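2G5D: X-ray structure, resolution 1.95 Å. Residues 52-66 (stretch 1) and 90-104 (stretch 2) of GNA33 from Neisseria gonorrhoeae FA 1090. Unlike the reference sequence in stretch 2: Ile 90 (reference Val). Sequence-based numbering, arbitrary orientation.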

ATOM      1  N   HIS A  52       6.465  25.814   4.350  1.00 29.71           N
ATOM      2  CA  HIS A  52       5.004  25.958   4.256  1.00 30.31           C
ATOM      3  C   HIS A  52       4.214  25.309   5.392  1.00 30.04           C
ATOM      4  O   HIS A  52       3.007  25.106   5.272  1.00 31.00           O
ATOM      5  CB  HIS A  52       4.481  25.466   2.907  1.00 30.85           C
ATOM      6  CG  HIS A  52       5.013  26.231   1.744  1.00 31.31           C
ATOM      7  ND1 HIS A  52       4.751  25.871   0.440  1.00 35.89           N
ATOM      8  CD2 HIS A  52       5.806  27.331   1.683  1.00 31.45           C
ATOM      9  CE1 HIS A  52       5.353  26.722  -0.375  1.00 36.17           C
ATOM     10  NE2 HIS A  52       6.013  27.606   0.356  1.00 34.74           N
ATOM     11  N   TRP A  53       4.893  25.038   6.498  1.00 29.83           N
ATOM     12  CA  TRP A  53       4.260  24.612   7.734  1.00 29.91           C
ATOM     13  C   TRP A  53       3.036  25.468   8.083  1.00 29.72           C
ATOM     14  O   TRP A  53       1.962  24.936   8.343  1.00 30.36           O
ATOM     15  CB  TRP A  53       5.246  24.703   8.896  1.00 28.82           C
ATOM     16  CG  TRP A  53       4.586  24.349  10.178  1.00 29.92           C
ATOM     17  CD1 TRP A  53       4.095  25.205  11.132  1.00 30.01           C
ATOM     18  CD2 TRP A  53       4.291  23.022  10.634  1.00 26.92           C
ATOM     19  NE1 TRP A  53       3.522  24.472  12.168  1.00 28.45           N
ATOM     20  CE2 TRP A  53       3.636  23.138  11.879  1.00 28.07           C
ATOM     21  CE3 TRP A  53       4.550  21.740  10.120  1.00 28.71           C
ATOM     22  CZ2 TRP A  53       3.217  22.014  12.610  1.00 27.73           C
ATOM     23  CZ3 TRP A  53       4.126  20.624  10.838  1.00 26.78           C
ATOM     24  CH2 TRP A  53       3.478  20.773  12.072  1.00 28.98           C
ATOM     25  N   ALA A  54       3.222  26.783   8.113  1.00 29.65           N
ATOM     26  CA  ALA A  54       2.160  27.755   8.455  1.00 29.43           C
ATOM     27  C   ALA A  54       0.886  27.588   7.640  1.00 29.66           C
ATOM     28  O   ALA A  54      -0.226  27.676   8.201  1.00 28.79           O
ATOM     29  CB  ALA A  54       2.695  29.192   8.291  1.00 29.52           C
ATOM     30  N   ALA A  55       1.055  27.346   6.331  1.00 29.96           N
ATOM     31  CA  ALA A  55      -0.038  27.279   5.354  1.00 30.73           C
ATOM     32  C   ALA A  55      -0.685  25.885   5.125  1.00 31.49           C
ATOM     33  O   ALA A  55      -1.544  25.721   4.249  1.00 30.73           O
ATOM     34  CB  ALA A  55       0.409  27.906   4.023  1.00 31.09           C
ATOM     35  N   GLN A  56      -0.301  24.899   5.925  1.00 31.14           N
ATOM     36  CA  GLN A  56      -0.915  23.570   5.844  1.00 31.75           C
ATOM     37  C   GLN A  56      -2.424  23.532   6.099  1.00 30.99           C
ATOM     38  O   GLN A  56      -2.946  24.248   6.938  1.00 30.29           O
ATOM     39  CB  GLN A  56      -0.259  22.592   6.810  1.00 31.82           C
ATOM     40  CG  GLN A  56       1.175  22.187   6.461  1.00 32.91           C
ATOM     41  CD  GLN A  56       1.272  21.656   5.056  1.00 33.52           C
ATOM     42  OE1 GLN A  56       0.733  20.588   4.755  1.00 36.39           O
ATOM     43  NE2 GLN A  56       1.926  22.414   4.171  1.00 37.08           N
ATOM     44  N   ASP A  57      -3.094  22.635   5.389  1.00 31.34           N
ATOM     45  CA  ASP A  57      -4.463  22.261   5.724  1.00 30.42           C
ATOM     46  C   ASP A  57      -4.363  21.216   6.848  1.00 30.16           C
ATOM     47  O   ASP A  57      -4.485  19.990   6.627  1.00 30.97           O
ATOM     48  CB  ASP A  57      -5.200  21.752   4.484  1.00 29.49           C
ATOM     49  CG  ASP A  57      -6.690  21.652   4.690  1.00 27.92           C
ATOM     50  OD1 ASP A  57      -7.157  21.628   5.854  1.00 27.97           O
ATOM     51  OD2 ASP A  57      -7.395  21.608   3.683  1.00 26.24           O
ATOM     52  N   PHE A  58      -4.117  21.717   8.059  1.00 28.68           N
ATOM     53  CA  PHE A  58      -4.007  20.890   9.250  1.00 28.59           C
ATOM     54  C   PHE A  58      -5.328  20.210   9.644  1.00 28.61           C
ATOM     55  O   PHE A  58      -5.323  19.233  10.409  1.00 28.80           O
ATOM     56  CB  PHE A  58      -3.477  21.704  10.448  1.00 28.49           C
ATOM     57  CG  PHE A  58      -2.038  22.100  10.346  1.00 28.39           C
ATOM     58  CD1 PHE A  58      -1.698  23.427  10.082  1.00 30.22           C
ATOM     59  CD2 PHE A  58      -1.016  21.174  10.525  1.00 30.28           C
ATOM     60  CE1 PHE A  58      -0.353  23.832   9.992  1.00 31.93           C
ATOM     61  CE2 PHE A  58       0.354  21.575  10.419  1.00 30.95           C
ATOM     62  CZ  PHE A  58       0.678  22.892  10.170  1.00 31.17           C
ATOM     63  N   ALA A  59      -6.470  20.715   9.160  1.00 27.39           N
ATOM     64  CA  ALA A  59      -7.743  20.001   9.395  1.00 27.25           C
ATOM     65  C   ALA A  59      -7.685  18.633   8.714  1.00 27.42           C
ATOM     66  O   ALA A  59      -8.065  17.601   9.303  1.00 26.87           O
ATOM     67  CB  ALA A  59      -8.941  20.822   8.847  1.00 26.47           C
ATOM     68  N   LYS A  60      -7.189  18.633   7.477  1.00 27.03           N
ATOM     69  CA  LYS A  60      -7.067  17.417   6.699  1.00 27.31           C
ATOM     70  C   LYS A  60      -6.031  16.454   7.313  1.00 27.45           C
ATOM     71  O   LYS A  60      -6.304  15.250   7.389  1.00 27.74           O
ATOM     72  CB  LYS A  60      -6.818  17.719   5.209  1.00 26.91           C
ATOM     73  CG  LYS A  60      -8.106  18.045   4.481  1.00 27.69           C
ATOM     74  CD  LYS A  60      -7.921  18.401   3.009  1.00 26.39           C
ATOM     75  CE  LYS A  60      -9.187  19.041   2.421  1.00 29.39           C
ATOM     76  NZ  LYS A  60      -9.737  20.176   3.284  1.00 29.85           N
ATOM     77  N   SER A  61      -4.887  16.971   7.800  1.00 27.19           N
ATOM     78  CA  SER A  61      -3.894  16.114   8.468  1.00 27.24           C
ATOM     79  C   SER A  61      -4.482  15.520   9.729  1.00 27.14           C
ATOM     80  O   SER A  61      -4.218  14.356  10.050  1.00 26.61           O
ATOM     81  CB  SER A  61      -2.607  16.891   8.853  1.00 28.17           C
ATOM     82  OG  SER A  61      -2.092  17.599   7.745  1.00 24.88           O
ATOM     83  N   LEU A  62      -5.284  16.315  10.447  1.00 26.68           N
ATOM     84  CA  LEU A  62      -5.961  15.804  11.668  1.00 26.16           C
ATOM     85  C   LEU A  62      -6.967  14.702  11.356  1.00 26.76           C
ATOM     86  O   LEU A  62      -6.982  13.689  12.050  1.00 27.33           O
ATOM     87  CB  LEU A  62      -6.570  16.918  12.537  1.00 25.79           C
ATOM     88  CG  LEU A  62      -7.266  16.496  13.857  1.00 26.35           C
ATOM     89  CD1 LEU A  62      -6.302  15.802  14.821  1.00 27.07           C
ATOM     90  CD2 LEU A  62      -7.914  17.670  14.538  1.00 25.21           C
ATOM     91  N   GLN A  63      -7.802  14.886  10.325  1.00 27.65           N
ATOM     92  CA  GLN A  63      -8.661  13.794   9.834  1.00 27.97           C
ATOM     93  C   GLN A  63      -7.847  12.518   9.587  1.00 27.61           C
ATOM     94  O   GLN A  63      -8.209  11.430  10.044  1.00 27.75           O
ATOM     95  CB  GLN A  63      -9.371  14.193   8.540  1.00 28.24           C
ATOM     96  CG  GLN A  63     -10.541  15.145   8.746  1.00 29.08           C
ATOM     97  CD  GLN A  63     -11.096  15.629   7.442  1.00 27.08           C
ATOM     98  OE1 GLN A  63     -10.420  16.346   6.694  1.00 29.69           O
ATOM     99  NE2 GLN A  63     -12.307  15.255   7.151  1.00 24.60           N
ATOM    100  N   SER A  64      -6.740  12.653   8.867  1.00 28.09           N
ATOM    101  CA  SER A  64      -5.921  11.507   8.504  1.00 28.13           C
ATOM    102  C   SER A  64      -5.341  10.837   9.767  1.00 27.90           C
ATOM    103  O   SER A  64      -5.412   9.607   9.914  1.00 28.06           O
ATOM    104  CB  SER A  64      -4.836  11.970   7.532  1.00 28.74           C
ATOM    105  OG  SER A  64      -4.103  10.898   6.986  1.00 28.65           O
ATOM    106  N   PHE A  65      -4.810  11.634  10.700  1.00 28.03           N
ATOM    107  CA  PHE A  65      -4.280  11.085  11.984  1.00 28.24           C
ATOM    108  C   PHE A  65      -5.329  10.323  12.807  1.00 27.72           C
ATOM    109  O   PHE A  65      -5.038   9.259  13.359  1.00 27.94           O
ATOM    110  CB  PHE A  65      -3.599  12.173  12.849  1.00 28.63           C
ATOM    111  CG  PHE A  65      -2.873  11.615  14.065  1.00 28.81           C
ATOM    112  CD1 PHE A  65      -1.760  10.789  13.924  1.00 30.43           C
ATOM    113  CD2 PHE A  65      -3.324  11.908  15.350  1.00 29.82           C
ATOM    114  CE1 PHE A  65      -1.105  10.261  15.050  1.00 28.87           C
ATOM    115  CE2 PHE A  65      -2.674  11.394  16.495  1.00 26.28           C
ATOM    116  CZ  PHE A  65      -1.560  10.577  16.346  1.00 28.27           C
ATOM    117  N   ARG A  66      -6.532  10.895  12.908  1.00 27.70           N
ATOM    118  CA  ARG A  66      -7.687  10.294  13.603  1.00 27.34           C
ATOM    119  C   ARG A  66      -8.071   8.929  13.047  1.00 27.60           C
ATOM    120  O   ARG A  66      -8.397   8.020  13.814  1.00 26.88           O
ATOM    121  CB  ARG A  66      -8.932  11.221  13.548  1.00 28.58           C
ATOM    122  CG  ARG A  66      -9.000  12.395  14.569  1.00 27.70           C
ATOM    123  CD  ARG A  66     -10.461  12.883  14.633  1.00 27.47           C
ATOM    124  NE  ARG A  66     -10.633  14.133  15.375  1.00 28.13           N
ATOM    125  CZ  ARG A  66     -11.814  14.710  15.619  1.00 29.20           C
ATOM    126  NH1 ARG A  66     -12.937  14.145  15.195  1.00 26.52           N
ATOM    127  NH2 ARG A  66     -11.870  15.855  16.291  1.00 27.42           N
ATOM    128  N   ILE A  90     -11.956  19.691  14.051  1.00 30.23           N
ATOM    129  CA  ILE A  90     -11.466  19.536  12.681  1.00 30.04           C
ATOM    130  C   ILE A  90     -11.424  20.899  11.999  1.00 31.04           C
ATOM    131  O   ILE A  90     -12.330  21.248  11.221  1.00 30.22           O
ATOM    132  CB  ILE A  90     -12.301  18.506  11.839  1.00 30.49           C
ATOM    133  CG1 ILE A  90     -12.415  17.174  12.589  1.00 29.53           C
ATOM    134  CG2 ILE A  90     -11.647  18.281  10.471  1.00 29.37           C
ATOM    135  CD1 ILE A  90     -11.168  16.302  12.530  1.00 32.00           C
ATOM    136  N   HIS A  91     -10.352  21.641  12.313  1.00 30.77           N
ATOM    137  CA  HIS A  91     -10.071  22.992  11.806  1.00 30.61           C
ATOM    138  C   HIS A  91      -8.581  23.207  11.896  1.00 30.38           C
ATOM    139  O   HIS A  91      -7.969  22.861  12.903  1.00 31.19           O
ATOM    140  CB  HIS A  91     -10.759  24.080  12.634  1.00 30.42           C
ATOM    141  CG  HIS A  91     -10.785  25.427  11.962  1.00 29.14           C
ATOM    142  ND1 HIS A  91      -9.670  26.234  11.859  1.00 27.03           N
ATOM    143  CD2 HIS A  91     -11.795  26.102  11.358  1.00 29.43           C
ATOM    144  CE1 HIS A  91      -9.984  27.332  11.204  1.00 28.68           C
ATOM    145  NE2 HIS A  91     -11.271  27.285  10.896  1.00 26.89           N
ATOM    146  N   SER A  92      -8.009  23.796  10.845  1.00 30.31           N
ATOM    147  CA  SER A  92      -6.577  24.031  10.736  1.00 28.84           C
ATOM    148  C   SER A  92      -5.947  24.881  11.824  1.00 28.79           C
ATOM    149  O   SER A  92      -4.756  24.728  12.088  1.00 28.96           O
ATOM    150  CB  SER A  92      -6.269  24.645   9.386  1.00 28.51           C
ATOM    151  OG  SER A  92      -6.637  23.741   8.378  1.00 28.21           O
ATOM    152  N   PHE A  93      -6.718  25.777  12.441  1.00 28.38           N
ATOM    153  CA  PHE A  93      -6.182  26.625  13.507  1.00 28.34           C
ATOM    154  C   PHE A  93      -5.838  25.789  14.735  1.00 28.72           C
ATOM    155  O   PHE A  93      -4.693  25.789  15.203  1.00 28.35           O
ATOM    156  CB  PHE A  93      -7.144  27.767  13.870  1.00 28.96           C
ATOM    157  CG  PHE A  93      -6.618  28.677  14.950  1.00 29.04           C
ATOM    158  CD1 PHE A  93      -5.612  29.606  14.663  1.00 28.58           C
ATOM    159  CD2 PHE A  93      -7.104  28.591  16.251  1.00 29.04           C
ATOM    160  CE1 PHE A  93      -5.108  30.458  15.653  1.00 29.90           C
ATOM    161  CE2 PHE A  93      -6.603  29.436  17.251  1.00 30.45           C
ATOM    162  CZ  PHE A  93      -5.613  30.375  16.945  1.00 31.14           C
ATOM    163  N   GLN A  94      -6.844  25.073  15.233  1.00 28.33           N
ATOM    164  CA  GLN A  94      -6.718  24.166  16.383  1.00 27.84           C
ATOM    165  C   GLN A  94      -5.825  22.945  16.121  1.00 27.99           C
ATOM    166  O   GLN A  94      -5.035  22.523  16.997  1.00 27.67           O
ATOM    167  CB  GLN A  94      -8.113  23.698  16.780  1.00 27.81           C
ATOM    168  CG  GLN A  94      -8.933  24.756  17.544  1.00 28.48           C
ATOM    169  CD  GLN A  94      -9.751  25.736  16.682  1.00 33.10           C
ATOM    170  OE1 GLN A  94     -10.432  26.615  17.232  1.00 37.99           O
ATOM    171  NE2 GLN A  94      -9.712  25.590  15.361  1.00 32.11           N
ATOM    172  N   ALA A  95      -5.958  22.385  14.918  1.00 27.39           N
ATOM    173  CA  ALA A  95      -5.197  21.228  14.478  1.00 27.53           C
ATOM    174  C   ALA A  95      -3.707  21.543  14.340  1.00 27.61           C
ATOM    175  O   ALA A  95      -2.879  20.719  14.668  1.00 27.52           O
ATOM    176  CB  ALA A  95      -5.766  20.700  13.171  1.00 26.61           C
ATOM    177  N   LYS A  96      -3.366  22.730  13.845  1.00 28.73           N
ATOM    178  CA  LYS A  96      -1.963  23.179  13.870  1.00 29.57           C
ATOM    179  C   LYS A  96      -1.389  23.185  15.293  1.00 30.37           C
ATOM    180  O   LYS A  96      -0.275  22.687  15.532  1.00 30.81           O
ATOM    181  CB  LYS A  96      -1.826  24.579  13.297  1.00 29.54           C
ATOM    182  CG  LYS A  96      -0.381  25.085  13.262  1.00 29.97           C
ATOM    183  CD  LYS A  96      -0.299  26.357  12.476  1.00 35.34           C
ATOM    184  CE  LYS A  96       0.629  27.332  13.121  1.00 36.01           C
ATOM    185  NZ  LYS A  96       0.210  28.712  12.796  1.00 37.09           N
ATOM    186  N   ARG A  97      -2.141  23.779  16.218  1.00 30.27           N
ATOM    187  CA  ARG A  97      -1.702  23.872  17.614  1.00 30.42           C
ATOM    188  C   ARG A  97      -1.519  22.541  18.301  1.00 29.69           C
ATOM    189  O   ARG A  97      -0.592  22.398  19.084  1.00 29.89           O
ATOM    190  CB  ARG A  97      -2.584  24.819  18.413  1.00 30.21           C
ATOM    191  CG  ARG A  97      -2.183  26.204  18.105  1.00 32.70           C
ATOM    192  CD  ARG A  97      -3.352  27.114  17.802  1.00 35.96           C
ATOM    193  NE  ARG A  97      -3.813  27.801  18.996  1.00 36.47           N
ATOM    194  CZ  ARG A  97      -3.367  28.990  19.389  1.00 38.58           C
ATOM    195  NH1 ARG A  97      -3.868  29.548  20.487  1.00 36.59           N
ATOM    196  NH2 ARG A  97      -2.436  29.624  18.676  1.00 39.90           N
ATOM    197  N   PHE A  98      -2.396  21.586  17.976  1.00 28.67           N
ATOM    198  CA  PHE A  98      -2.269  20.170  18.346  1.00 28.71           C
ATOM    199  C   PHE A  98      -0.936  19.524  17.878  1.00 28.83           C
ATOM    200  O   PHE A  98      -0.272  18.843  18.661  1.00 27.50           O
ATOM    201  CB  PHE A  98      -3.463  19.392  17.784  1.00 28.12           C
ATOM    202  CG  PHE A  98      -3.346  17.892  17.903  1.00 28.58           C
ATOM    203  CD1 PHE A  98      -3.417  17.266  19.153  1.00 27.03           C
ATOM    204  CD2 PHE A  98      -3.195  17.099  16.761  1.00 28.69           C
ATOM    205  CE1 PHE A  98      -3.305  15.889  19.259  1.00 29.90           C
ATOM    206  CE2 PHE A  98      -3.096  15.715  16.858  1.00 29.49           C
ATOM    207  CZ  PHE A  98      -3.151  15.112  18.099  1.00 29.28           C
ATOM    208  N   PHE A  99      -0.571  19.731  16.610  1.00 28.51           N
ATOM    209  CA  PHE A  99       0.650  19.133  16.071  1.00 29.06           C
ATOM    210  C   PHE A  99       1.888  19.843  16.641  1.00 28.39           C
ATOM    211  O   PHE A  99       2.922  19.228  16.814  1.00 29.52           O
ATOM    212  CB  PHE A  99       0.663  19.084  14.512  1.00 27.56           C
ATOM    213  CG  PHE A  99      -0.338  18.116  13.913  1.00 28.87           C
ATOM    214  CD1 PHE A  99      -1.430  18.574  13.160  1.00 25.94           C
ATOM    215  CD2 PHE A  99      -0.213  16.725  14.131  1.00 27.82           C
ATOM    216  CE1 PHE A  99      -2.382  17.660  12.608  1.00 25.07           C
ATOM    217  CE2 PHE A  99      -1.161  15.816  13.592  1.00 27.59           C
ATOM    218  CZ  PHE A  99      -2.232  16.284  12.825  1.00 27.71           C
ATOM    219  N   GLU A 100       1.780  21.140  16.907  1.00 29.44           N
ATOM    220  CA  GLU A 100       2.867  21.921  17.529  1.00 30.04           C
ATOM    221  C   GLU A 100       3.118  21.631  19.002  1.00 30.61           C
ATOM    222  O   GLU A 100       4.281  21.594  19.456  1.00 30.44           O
ATOM    223  CB  GLU A 100       2.615  23.411  17.351  1.00 29.64           C
ATOM    224  CG  GLU A 100       2.822  23.842  15.911  1.00 30.15           C
ATOM    225  CD  GLU A 100       2.523  25.302  15.697  1.00 32.87           C
ATOM    226  OE1 GLU A 100       2.905  25.815  14.633  1.00 33.05           O
ATOM    227  OE2 GLU A 100       1.901  25.927  16.574  1.00 36.35           O
ATOM    228  N   ARG A 101       2.022  21.411  19.724  1.00 30.48           N
ATOM    229  CA  ARG A 101       2.019  21.291  21.160  1.00 30.52           C
ATOM    230  C   ARG A 101       2.335  19.886  21.644  1.00 30.05           C
ATOM    231  O   ARG A 101       2.888  19.736  22.716  1.00 29.09           O
ATOM    232  CB  ARG A 101       0.676  21.760  21.734  1.00 30.81           C
ATOM    233  CG  ARG A 101       0.644  23.282  21.928  1.00 32.14           C
ATOM    234  CD  ARG A 101      -0.738  23.843  22.054  1.00 32.92           C
ATOM    235  NE  ARG A 101      -0.699  25.309  22.000  1.00 36.03           N
ATOM    236  CZ  ARG A 101      -1.560  26.114  22.612  1.00 36.01           C
ATOM    237  NH1 ARG A 101      -2.560  25.608  23.342  1.00 38.90           N
ATOM    238  NH2 ARG A 101      -1.423  27.439  22.493  1.00 36.91           N
ATOM    239  N   TYR A 102       2.017  18.881  20.833  1.00 29.30           N
ATOM    240  CA  TYR A 102       2.089  17.476  21.262  1.00 29.48           C
ATOM    241  C   TYR A 102       3.176  16.631  20.579  1.00 29.46           C
ATOM    242  O   TYR A 102       3.533  15.548  21.064  1.00 29.32           O
ATOM    243  CB  TYR A 102       0.701  16.820  21.132  1.00 29.95           C
ATOM    244  CG  TYR A 102      -0.305  17.243  22.203  1.00 29.61           C
ATOM    245  CD1 TYR A 102      -1.119  18.353  22.032  1.00 29.76           C
ATOM    246  CD2 TYR A 102      -0.426  16.506  23.397  1.00 30.42           C
ATOM    247  CE1 TYR A 102      -2.045  18.730  23.030  1.00 31.86           C
ATOM    248  CE2 TYR A 102      -1.333  16.870  24.390  1.00 31.76           C
ATOM    249  CZ  TYR A 102      -2.146  17.984  24.203  1.00 30.66           C
ATOM    250  OH  TYR A 102      -3.051  18.337  25.193  1.00 31.75           O
ATOM    251  N   PHE A 103       3.706  17.134  19.469  1.00 29.72           N
ATOM    252  CA  PHE A 103       4.701  16.413  18.673  1.00 30.07           C
ATOM    253  C   PHE A 103       5.975  17.227  18.510  1.00 29.49           C
ATOM    254  O   PHE A 103       5.967  18.472  18.587  1.00 29.51           O
ATOM    255  CB  PHE A 103       4.166  16.006  17.272  1.00 29.29           C
ATOM    256  CG  PHE A 103       2.918  15.138  17.297  1.00 30.04           C
ATOM    257  CD1 PHE A 103       1.677  15.686  17.626  1.00 28.21           C
ATOM    258  CD2 PHE A 103       2.990  13.776  16.972  1.00 27.72           C
ATOM    259  CE1 PHE A 103       0.535  14.901  17.672  1.00 30.04           C
ATOM    260  CE2 PHE A 103       1.846  12.979  16.987  1.00 29.31           C
ATOM    261  CZ  PHE A 103       0.601  13.547  17.327  1.00 26.70           C
ATOM    262  N   THR A 104       7.067  16.497  18.305  1.00 29.54           N
ATOM    263  CA  THR A 104       8.374  17.057  17.977  1.00 28.96           C
ATOM    264  C   THR A 104       8.789  16.561  16.596  1.00 28.86           C
ATOM    265  O   THR A 104       8.674  15.357  16.309  1.00 27.42           O
ATOM    266  CB  THR A 104       9.427  16.640  19.053  1.00 29.65           C
ATOM    267  OG1 THR A 104       9.067  17.223  20.304  1.00 28.31           O
ATOM    268  CG2 THR A 104      10.855  17.076  18.657  1.00 28.75           C
TER
HETATM  269  O   HOH W   1      -0.450  29.475  10.423  1.00 25.00           O

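Two helices, 58-66 and 92-102, cross at 61° with their axes 7.9 Å apart at closest approach, and the small side chain of Ala 95 lies where they pack tightly: its CB is 3.2 Å from Phe 58 O and 3.9 Å from Leu 62 CB. Around it the packing is reciprocal. Phe 58 is a knob in the hole formed by Ser 92, Ala 95, Lys 96 and Phe 99; Phe 99 returns the favour among Phe 58, Ser 61, Leu 62 and Phe 65. The two knobs touch, Phe 58 CD2 to Phe 99 CD1 at 3.7 Å.

Among the later residues of the two stretches, the packing is largely aromatic. Phe 65 offers its ring face to the edge of Phe 103, planes at 87°, while Leu 62 CD1 packs 3.8 Å from Phe 98 CE2. On another flank, Ile 90, which differs from the reference sequence, lays CD1 over the guanidinium face of Arg 66, 3.5 Å from CZ.

Lys 96 serves two chemistries: its CB covers the Phe 58 ring face, and its NZ reaches a water that bridges to Ala 54 O. Two direct hydrogen bonds complete the polar edge. Trp 53 NE1 donates to Glu 100 OE1 at 2.9 Å, and Ala 59 N, in the first turn of its helix, donates to Ser 92 OG at 3.1 Å.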